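Local structure of shikimate dehydrogenase (NADP(+)) (3U62) at residues Y226-A229 and M230-K234; G237-E241 and E242-E246. The protein probably catalyses the reversible NADPH-linked reduction of 3-dehydroshikimate to shikimate, a step in the chorismate pathway that leads to aromatic amino acids. All coordinates share one frame; numbering follows the deposited sequence.

The two contacts follow one another along the chain, with centres about 9 Å apart. Interaction 1 lies within helix 222-235. Interaction 2 is the turn into helix 241-248 and the first part of that helix. Phe244 joins them: its CZ lies 3.1 Å from Tyr226 O, and its CD1 is 3.4 Å from Leu233 CD1. A probable backbone hydrogen bond of 2.9 Å links Ile238 N to Leu233 O. Interaction 1 is the nearer to the predicted shikimate site, since the side chain of Gln228 is about 4 Å from those of Asn83 and Asp94. The side chain of Phe244 stays about 10 Å from that of Ser15, another predicted shikimate-binding residue.

Interaction 1 of 2, residues Y226-A229 and M230-K234; sequences YYQA and MENLK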
loop_
_atom_site.group_PDB
_atom_site.type_symbol
_atom_site.label_atom_id
_atom_site.label_comp_id
_atom_site.label_asym_id
_atom_site.label_seq_id
_atom_site.Cartn_x
_atom_site.Cartn_y
_atom_site.Cartn_z
ATOM N N TYR A 226 -6.840 -5.862 3.050
ATOM C CA TYR A 226 -7.280 -6.979 3.883
ATOM C C TYR A 226 -6.104 -7.631 4.602
ATOM O O TYR A 226 -6.144 -7.816 5.821
ATOM C CB TYR A 226 -8.016 -8.002 3.009
ATOM C CG TYR A 226 -8.560 -9.226 3.717
ATOM C CD1 TYR A 226 -9.821 -9.209 4.314
ATOM C CD2 TYR A 226 -7.833 -10.419 3.751
ATOM C CE1 TYR A 226 -10.333 -10.337 4.951
ATOM C CE2 TYR A 226 -8.334 -11.552 4.386
ATOM C CZ TYR A 226 -9.585 -11.504 4.981
ATOM O OH TYR A 226 -10.085 -12.622 5.610
ATOM N N TYR A 227 -5.057 -7.960 3.852
ATOM C CA TYR A 227 -3.926 -8.690 4.417
ATOM C C TYR A 227 -2.970 -7.834 5.248
ATOM O O TYR A 227 -2.353 -8.348 6.186
ATOM C CB TYR A 227 -3.181 -9.470 3.335
ATOM C CG TYR A 227 -3.935 -10.683 2.833
ATOM C CD1 TYR A 227 -4.359 -10.765 1.507
ATOM C CD2 TYR A 227 -4.225 -11.752 3.684
ATOM C CE1 TYR A 227 -5.050 -11.876 1.037
ATOM C CE2 TYR A 227 -4.915 -12.869 3.228
ATOM C CZ TYR A 227 -5.322 -12.926 1.903
ATOM O OH TYR A 227 -6.007 -14.028 1.450
ATOM N N GLN A 228 -2.841 -6.548 4.921
ATOM C CA GLN A 228 -2.054 -5.650 5.775
ATOM C C GLN A 228 -2.749 -5.432 7.119
ATOM O O GLN A 228 -2.088 -5.362 8.155
ATOM C CB GLN A 228 -1.679 -4.325 5.080
ATOM C CG GLN A 228 -2.827 -3.371 4.745
ATOM C CD GLN A 228 -3.205 -2.438 5.889
ATOM O OE1 GLN A 228 -2.346 -1.930 6.612
ATOM N NE2 GLN A 228 -4.504 -2.200 6.046
ATOM N N ALA A 229 -4.080 -5.346 7.089
ATOM C CA ALA A 229 -4.885 -5.219 8.306
ATOM C C ALA A 229 -4.725 -6.443 9.203
ATOM O O ALA A 229 -4.612 -6.311 10.422
ATOM C CB ALA A 229 -6.348 -5.001 7.957
ATOM N N MET A 230 -4.719 -7.624 8.585
ATOM C CA MET A 230 -4.478 -8.881 9.288
ATOM C C MET A 230 -3.130 -8.854 10.005
ATOM O O MET A 230 -3.040 -9.202 11.186
ATOM C CB MET A 230 -4.534 -10.054 8.305
ATOM C CG MET A 230 -4.218 -11.417 8.915
ATOM S SD MET A 230 -4.137 -12.739 7.692
ATOM C CE MET A 230 -5.861 -12.886 7.223
ATOM N N GLU A 231 -2.091 -8.431 9.286
ATOM C CA GLU A 231 -0.740 -8.353 9.838
ATOM C C GLU A 231 -0.641 -7.314 10.959
ATOM O O GLU A 231 0.029 -7.554 11.966
ATOM C CB GLU A 231 0.280 -8.063 8.731
ATOM C CG GLU A 231 1.739 -8.327 9.116
ATOM C CD GLU A 231 2.102 -9.805 9.185
ATOM O OE1 GLU A 231 1.359 -10.644 8.600
ATOM O OE2 GLU A 231 3.137 -10.125 9.837
ATOM N N ASN A 232 -1.308 -6.171 10.777
ATOM C CA ASN A 232 -1.382 -5.131 11.809
ATOM C C ASN A 232 -1.910 -5.683 13.124
ATOM O O ASN A 232 -1.327 -5.450 14.186
ATOM C CB ASN A 232 -2.295 -3.979 11.371
ATOM C CG ASN A 232 -1.758 -3.210 10.180
ATOM O OD1 ASN A 232 -0.569 -3.260 9.866
ATOM N ND2 ASN A 232 -2.643 -2.481 9.511
ATOM N N LEU A 233 -3.020 -6.414 13.038
ATOM C CA LEU A 233 -3.678 -6.975 14.213
ATOM C C LEU A 233 -2.830 -8.044 14.893
ATOM O O LEU A 233 -2.870 -8.180 16.121
ATOM C CB LEU A 233 -5.062 -7.527 13.853
ATOM C CG LEU A 233 -6.130 -6.504 13.442
ATOM C CD1 LEU A 233 -7.320 -7.204 12.824
ATOM C CD2 LEU A 233 -6.576 -5.638 14.621
ATOM N N LYS A 234 -2.065 -8.795 14.102
ATOM C CA LYS A 234 -1.132 -9.784 14.644
ATOM C C LYS A 234 -0.001 -9.103 15.417
ATOM O O LYS A 234 0.363 -9.545 16.511
ATOM C CB LYS A 234 -0.564 -10.674 13.535
ATOM C CG LYS A 234 -1.555 -11.679 12.965
ATOM C CD LYS A 234 -0.905 -12.534 11.890
ATOM C CE LYS A 234 -1.897 -13.509 11.279
ATOM N NZ LYS A 234 -1.247 -14.417 10.293
HETATM O O HOH W 1 -1.558 -10.910 6.755
#
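Met230 reaches back along the helix to Tyr226 and Tyr227, and its methyl group does most of the touching. CE lies 4.0 Å from CE2 of Tyr226 and 4.1 Å from CD2 of Tyr227, oblique to both rings. The sulfur sits at the edge of the Tyr227 ring, with SD 5.4 Å from the ring centroid, a Met-aromatic contact. CG of Met230 is anti to the backbone N (chi1 177°), and the chain stays extended until it bends at chi3 (-70°), which swings the methyl toward the Tyr226 ring while it keeps touching Tyr227. The two rings also meet each other: CD2 of Tyr226 stands over the centre of the Tyr227 face.

Four i to i+4 backbone bonds run from Met230, Glu231, Asn232 and Leu233 to the carbonyls of residues 226 to 229. On another face of the helix, Asn232 ND2 donates to Gln228 OE1 at 3.0 Å. This bond is bent, and the donor stands above the carbonyl plane; the two amide planes are 75° apart. Asn232 OD1 bonds to Thr93 and its ND2 to Tyr19, so the buried amide is gripped at both ends. Gln228 NE2 turns back to Phe225 O. A water donates to Tyr227 O at 2.7 Å and weakly to Glu231 OE1.

Gln228 also touches Asn83, a predicted shikimate-binding residue, so this face of helix 222-235 probably lies beside the substrate site. Ala229 and Leu233 touch both helix 15-26 and helix 241-248, while Tyr227 and Glu231 reach helix 94-101.

Interaction 2 of 2, residues G237-E241 and E242-E246; sequences GIYDE and EVFKE
Tyr239 and Phe244 make the tightly packed part of this turn. The tyrosine points its edge at the phenylalanine face in an offset edge-to-face pair, with centroids 5.6 Å apart and planes at 61°. CE1 of Tyr239 is the leading atom, 3.6 Å from Phe244 CB. Tyr239 holds CG anti to its own N (chi1 178°), which carries the ring across to the helix, and Glu241 N lies over the centre of one ring face. Beyond this pair, Phe244 stacks on Phe248 and meets Tyr226, while Tyr239 touches Met230.

Asp240 binds the helix start through two oxygens. Its backbone O accepts from Phe244 N at 2.8 Å. Its OD1 accepts from Val243 N at 3.2 Å; the N-H points almost straight at it (172°) but comes from above the carboxylate plane. CG2 of Val243 packs against the same carboxylate, 3.4 Å from OD1. With an alanine here the backbone bond to Phe244 could remain, but Val243 N would probably lose its side-chain capping acceptor and CG2 of the valine the carboxylate it packs on.

The other side is loose and faces solvent. Glu241 and Lys245 run side by side, both extended. Their salt bridge is long, 3.9 Å from OE2 to NZ, and CG of Glu241 lies against CE of Lys245.

The chain leaves helix 222-235 by a Schellman motif at Gly237, which has positive phi. It enters helix 241-248 by an N-cap at Asp240.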
loop_
_atom_site.group_PDB
_atom_site.type_symbol
_atom_site.label_atom_id
_atom_site.label_comp_id
_atom_site.label_asym_id
_atom_site.label_seq_id
_atom_site.Cartn_x
_atom_site.Cartn_y
_atom_site.Cartn_z
ATOM N N GLY A 237 -1.170 -7.833 18.649
ATOM C CA GLY A 237 -1.515 -8.930 19.557
ATOM C C GLY A 237 -3.004 -9.079 19.805
ATOM O O GLY A 237 -3.421 -9.565 20.858
ATOM N N ILE A 238 -3.804 -8.664 18.824
ATOM C CA ILE A 238 -5.261 -8.627 18.963
ATOM C C ILE A 238 -5.975 -9.238 17.753
ATOM O O ILE A 238 -7.063 -8.797 17.367
ATOM C CB ILE A 238 -5.769 -7.183 19.233
ATOM C CG1 ILE A 238 -5.247 -6.208 18.162
ATOM C CG2 ILE A 238 -5.374 -6.740 20.640
ATOM C CD1 ILE A 238 -5.762 -4.785 18.286
ATOM N N TYR A 239 -5.359 -10.264 17.172
ATOM C CA TYR A 239 -5.904 -10.923 15.992
ATOM C C TYR A 239 -6.789 -12.117 16.349
ATOM O O TYR A 239 -6.352 -13.064 17.007
ATOM C CB TYR A 239 -4.780 -11.343 15.038
ATOM C CG TYR A 239 -5.260 -12.076 13.804
ATOM C CD1 TYR A 239 -6.041 -11.432 12.842
ATOM C CD2 TYR A 239 -4.925 -13.413 13.593
ATOM C CE1 TYR A 239 -6.481 -12.104 11.708
ATOM C CE2 TYR A 239 -5.358 -14.094 12.460
ATOM C CZ TYR A 239 -6.135 -13.433 11.522
ATOM O OH TYR A 239 -6.567 -14.101 10.399
ATOM N N ASP A 240 -8.041 -12.043 15.904
ATOM C CA ASP A 240 -9.024 -13.108 16.050
ATOM C C ASP A 240 -9.423 -13.497 14.633
ATOM O O ASP A 240 -10.106 -12.732 13.945
ATOM C CB ASP A 240 -10.232 -12.593 16.844
ATOM C CG ASP A 240 -11.260 -13.678 17.145
ATOM O OD1 ASP A 240 -11.683 -14.400 16.215
ATOM O OD2 ASP A 240 -11.661 -13.798 18.322
ATOM N N GLU A 241 -8.982 -14.674 14.195
ATOM C CA GLU A 241 -9.124 -15.093 12.796
ATOM C C GLU A 241 -10.570 -15.114 12.300
ATOM O O GLU A 241 -10.860 -14.606 11.214
ATOM C CB GLU A 241 -8.461 -16.458 12.569
ATOM C CG GLU A 241 -8.382 -16.882 11.100
ATOM C CD GLU A 241 -7.698 -18.224 10.904
ATOM O OE1 GLU A 241 -7.994 -19.171 11.664
ATOM O OE2 GLU A 241 -6.866 -18.335 9.979
ATOM N N GLU A 242 -11.466 -15.694 13.094
ATOM C CA GLU A 242 -12.864 -15.834 12.694
ATOM C C GLU A 242 -13.585 -14.492 12.623
ATOM O O GLU A 242 -14.328 -14.235 11.673
ATOM C CB GLU A 242 -13.598 -16.796 13.629
ATOM C CG GLU A 242 -13.137 -18.243 13.501
ATOM C CD GLU A 242 -13.662 -19.132 14.612
ATOM O OE1 GLU A 242 -14.698 -18.787 15.223
ATOM O OE2 GLU A 242 -13.040 -20.182 14.875
ATOM N N VAL A 243 -13.361 -13.645 13.624
ATOM C CA VAL A 243 -13.960 -12.311 13.650
ATOM C C VAL A 243 -13.388 -11.450 12.521
ATOM O O VAL A 243 -14.122 -10.684 11.889
ATOM C CB VAL A 243 -13.782 -11.622 15.032
ATOM C CG1 VAL A 243 -14.296 -10.187 15.008
ATOM C CG2 VAL A 243 -14.500 -12.414 16.118
ATOM N N PHE A 244 -12.088 -11.589 12.262
ATOM C CA PHE A 244 -11.449 -10.853 11.176
ATOM C C PHE A 244 -12.073 -11.184 9.824
ATOM O O PHE A 244 -12.397 -10.280 9.051
ATOM C CB PHE A 244 -9.940 -11.103 11.128
ATOM C CG PHE A 244 -9.236 -10.292 10.083
ATOM C CD1 PHE A 244 -8.900 -8.967 10.332
ATOM C CD2 PHE A 244 -8.934 -10.835 8.838
ATOM C CE1 PHE A 244 -8.257 -8.199 9.370
ATOM C CE2 PHE A 244 -8.292 -10.075 7.865
ATOM C CZ PHE A 244 -7.957 -8.752 8.133
ATOM N N LYS A 245 -12.234 -12.475 9.544
ATOM C CA LYS A 245 -12.826 -12.930 8.288
ATOM C C LYS A 245 -14.266 -12.447 8.130
ATOM O O LYS A 245 -14.686 -12.086 7.025
ATOM C CB LYS A 245 -12.765 -14.455 8.178
ATOM C CG LYS A 245 -11.372 -15.002 7.922
ATOM C CD LYS A 245 -11.384 -16.515 7.850
ATOM C CE LYS A 245 -9.984 -17.062 7.634
ATOM N NZ LYS A 245 -9.980 -18.551 7.563
ATOM N N GLU A 246 -15.011 -12.438 9.233
ATOM C CA GLU A 246 -16.395 -11.979 9.218
ATOM C C GLU A 246 -16.498 -10.478 8.931
ATOM O O GLU A 246 -17.286 -10.062 8.078
ATOM C CB GLU A 246 -17.081 -12.315 10.543
ATOM C CG GLU A 246 -18.569 -12.000 10.576
ATOM C CD GLU A 246 -19.219 -12.401 11.882
ATOM O OE1 GLU A 246 -19.794 -11.519 12.555
ATOM O OE2 GLU A 246 -19.152 -13.596 12.244
#